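Local coordinates for protein probable zinc protease PqqL (Escherichia coli, PDB 6OFS) that is probably a periplasmic zinc-dependent endopeptidase of the M16 family, using one zinc ion per subunit to hydrolyse peptides, at residues Thr678-Gly683 with Gln850-Ile855. Numbering follows the deposited sequence.
Sequences TFVIVG and QLANTI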
ATOM      1  N   THR A 678     -12.194 -27.485   1.008  1.00 51.46           N
ATOM      2  CA  THR A 678     -11.697 -28.769   1.501  1.00 51.56           C
ATOM      3  C   THR A 678     -10.208 -28.579   1.862  1.00 53.72           C
ATOM      4  O   THR A 678      -9.387 -28.295   0.989  1.00 52.65           O
ATOM      5  CB  THR A 678     -11.977 -29.911   0.514  1.00 57.18           C
ATOM      6  OG1 THR A 678     -13.313 -29.783   0.013  1.00 58.54           O
ATOM      7  CG2 THR A 678     -11.823 -31.255   1.157  1.00 56.85           C
ATOM      8  N   PHE A 679      -9.884 -28.667   3.158  1.00 49.29           N
ATOM      9  CA  PHE A 679      -8.513 -28.538   3.657  1.00 48.43           C
ATOM     10  C   PHE A 679      -7.886 -29.911   3.712  1.00 54.36           C
ATOM     11  O   PHE A 679      -8.378 -30.771   4.436  1.00 54.89           O
ATOM     12  CB  PHE A 679      -8.486 -27.918   5.065  1.00 49.37           C
ATOM     13  CG  PHE A 679      -9.004 -26.506   5.136  1.00 49.69           C
ATOM     14  CD1 PHE A 679      -8.150 -25.428   4.955  1.00 51.22           C
ATOM     15  CD2 PHE A 679     -10.347 -26.254   5.396  1.00 51.82           C
ATOM     16  CE1 PHE A 679      -8.627 -24.119   5.029  1.00 52.33           C
ATOM     17  CE2 PHE A 679     -10.826 -24.944   5.473  1.00 54.51           C
ATOM     18  CZ  PHE A 679      -9.962 -23.884   5.288  1.00 52.39           C
ATOM     19  N   VAL A 680      -6.805 -30.123   2.954  1.00 51.59           N
ATOM     20  CA  VAL A 680      -6.060 -31.387   2.946  1.00 51.59           C
ATOM     21  C   VAL A 680      -4.820 -31.230   3.857  1.00 53.98           C
ATOM     22  O   VAL A 680      -3.911 -30.481   3.529  1.00 52.23           O
ATOM     23  CB  VAL A 680      -5.722 -31.875   1.505  1.00 54.68           C
ATOM     24  CG1 VAL A 680      -4.807 -33.098   1.536  1.00 55.10           C
ATOM     25  CG2 VAL A 680      -6.995 -32.173   0.712  1.00 53.89           C
ATOM     26  N   ILE A 681      -4.827 -31.891   5.019  1.00 52.03           N
ATOM     27  CA  ILE A 681      -3.728 -31.819   5.986  1.00 52.91           C
ATOM     28  C   ILE A 681      -2.955 -33.148   5.996  1.00 58.42           C
ATOM     29  O   ILE A 681      -3.522 -34.191   6.328  1.00 58.61           O
ATOM     30  CB  ILE A 681      -4.198 -31.334   7.396  1.00 56.21           C
ATOM     31  CG1 ILE A 681      -5.031 -30.024   7.302  1.00 55.47           C
ATOM     32  CG2 ILE A 681      -3.005 -31.173   8.369  1.00 57.37           C
ATOM     33  CD1 ILE A 681      -5.948 -29.781   8.456  1.00 60.08           C
ATOM     34  N   VAL A 682      -1.684 -33.109   5.552  1.00 56.10           N
ATOM     35  CA  VAL A 682      -0.820 -34.289   5.434  1.00 57.72           C
ATOM     36  C   VAL A 682       0.450 -34.139   6.286  1.00 65.79           C
ATOM     37  O   VAL A 682       1.202 -33.175   6.113  1.00 64.62           O
ATOM     38  CB  VAL A 682      -0.526 -34.657   3.951  1.00 60.81           C
ATOM     39  CG1 VAL A 682       0.423 -35.847   3.846  1.00 61.18           C
ATOM     40  CG2 VAL A 682      -1.820 -34.948   3.194  1.00 60.09           C
ATOM     41  N   GLY A 683       0.647 -35.085   7.202  1.00 67.13           N
ATOM     42  CA  GLY A 683       1.784 -35.101   8.118  1.00 70.28           C
ATOM     43  C   GLY A 683       1.553 -35.856   9.413  1.00 81.66           C
ATOM     44  O   GLY A 683       0.488 -36.451   9.607  1.00 82.07           O
ATOM     45  N   GLN A 850       3.824 -34.730  -2.032  1.00 79.30           N
ATOM     46  CA  GLN A 850       3.343 -35.658  -3.054  1.00 77.63           C
ATOM     47  C   GLN A 850       1.987 -36.248  -2.689  1.00 75.84           C
ATOM     48  O   GLN A 850       1.055 -36.092  -3.470  1.00 75.33           O
ATOM     49  CB  GLN A 850       4.375 -36.757  -3.358  1.00 80.20           C
ATOM     50  CG  GLN A 850       5.333 -36.394  -4.483  1.00104.37           C
ATOM     51  CD  GLN A 850       6.735 -36.177  -3.981  1.00133.45           C
ATOM     52  OE1 GLN A 850       7.504 -37.126  -3.776  1.00129.78           O
ATOM     53  NE2 GLN A 850       7.099 -34.917  -3.768  1.00130.34           N
ATOM     54  N   LEU A 851       1.864 -36.869  -1.493  1.00 68.57           N
ATOM     55  CA  LEU A 851       0.623 -37.468  -0.984  1.00 66.61           C
ATOM     56  C   LEU A 851      -0.540 -36.453  -0.903  1.00 69.04           C
ATOM     57  O   LEU A 851      -1.686 -36.793  -1.243  1.00 68.69           O
ATOM     58  CB  LEU A 851       0.858 -38.124   0.383  1.00 66.75           C
ATOM     59  CG  LEU A 851      -0.331 -38.888   0.992  1.00 71.30           C
ATOM     60  CD1 LEU A 851      -0.712 -40.079   0.145  1.00 71.31           C
ATOM     61  CD2 LEU A 851      -0.041 -39.326   2.418  1.00 73.98           C
ATOM     62  N   ALA A 852      -0.240 -35.216  -0.456  1.00 62.58           N
ATOM     63  CA  ALA A 852      -1.230 -34.159  -0.354  1.00 60.86           C
ATOM     64  C   ALA A 852      -1.802 -33.831  -1.737  1.00 63.28           C
ATOM     65  O   ALA A 852      -3.022 -33.776  -1.897  1.00 62.71           O
ATOM     66  CB  ALA A 852      -0.608 -32.931   0.280  1.00 61.36           C
ATOM     67  N   ASN A 853      -0.927 -33.713  -2.748  1.00 59.48           N
ATOM     68  CA  ASN A 853      -1.293 -33.416  -4.135  1.00 58.45           C
ATOM     69  C   ASN A 853      -2.015 -34.573  -4.812  1.00 61.72           C
ATOM     70  O   ASN A 853      -2.780 -34.333  -5.746  1.00 61.61           O
ATOM     71  CB  ASN A 853      -0.077 -32.941  -4.924  1.00 58.09           C
ATOM     72  CG  ASN A 853       0.379 -31.554  -4.495  1.00 77.08           C
ATOM     73  OD1 ASN A 853      -0.421 -30.615  -4.351  1.00 70.23           O
ATOM     74  ND2 ASN A 853       1.676 -31.384  -4.290  1.00 67.18           N
ATOM     75  N   THR A 854      -1.827 -35.816  -4.290  1.00 57.39           N
ATOM     76  CA  THR A 854      -2.493 -37.052  -4.736  1.00 56.63           C
ATOM     77  C   THR A 854      -3.978 -36.997  -4.307  1.00 58.68           C
ATOM     78  O   THR A 854      -4.864 -37.227  -5.132  1.00 58.18           O
ATOM     79  CB  THR A 854      -1.780 -38.290  -4.132  1.00 60.18           C
ATOM     80  OG1 THR A 854      -0.378 -38.204  -4.385  1.00 61.55           O
ATOM     81  CG2 THR A 854      -2.343 -39.620  -4.647  1.00 53.74           C
ATOM     82  N   ILE A 855      -4.229 -36.696  -3.011  1.00 53.97           N
ATOM     83  CA  ILE A 855      -5.566 -36.544  -2.426  1.00 52.80           C
ATOM     84  C   ILE A 855      -6.294 -35.419  -3.167  1.00 56.32           C
ATOM     85  O   ILE A 855      -7.448 -35.593  -3.559  1.00 55.70           O
ATOM     86  CB  ILE A 855      -5.495 -36.315  -0.884  1.00 55.18           C
ATOM     87  CG1 ILE A 855      -4.745 -37.486  -0.196  1.00 55.72           C
ATOM     88  CG2 ILE A 855      -6.913 -36.116  -0.280  1.00 54.63           C
ATOM     89  CD1 ILE A 855      -4.196 -37.238   1.207  1.00 61.37           C
TER
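Val680 and Val682 meet Leu851, Ala852 and Ile855 through aliphatic side chains, with no ring or side-chain amide between them; of the nearby flat groups, Trp868 touches Leu851 and Ile855, while Phe679 packs on Ile597 and Ile601 of helix 591-602. Strand alternation points the CB atoms of Val680 and Val682 toward helix 848-862 and that of Ile681 away, where Ile681 touches Phe594. Val682 straddles one helical turn. Its CG1, anti to the backbone N (chi1 177°), lies 3.8 Å from Leu851 CD2, the two side chains crossing at about a right angle. The other methyl, CG2, sits 3.7 Å from Ala852 CB and 3.9 Å from Ile855 CD1. An alanine in place of Val682 would probably open a gap beside Ala852, leave Leu851 CD2 without its methyl partner and cost Ile855 CD1 its closer strand neighbour, Val680 remaining. Two residues earlier, Val680 CG2 approaches Ile855 CG2 at 4.1 Å, and Val680 CG1 lies 3.9 Å from Ala852 O. The small Ala852, which also touches Ile521 of strand 517-524, permits close approach: strand and helix axes pass 8.3 Å apart at 151°, nearly antiparallel. This is alpha/beta layer packing within the M16-family fold, helix 848-862 lying against the mixed sheet containing strands 505-509, 677-682 and 517-524.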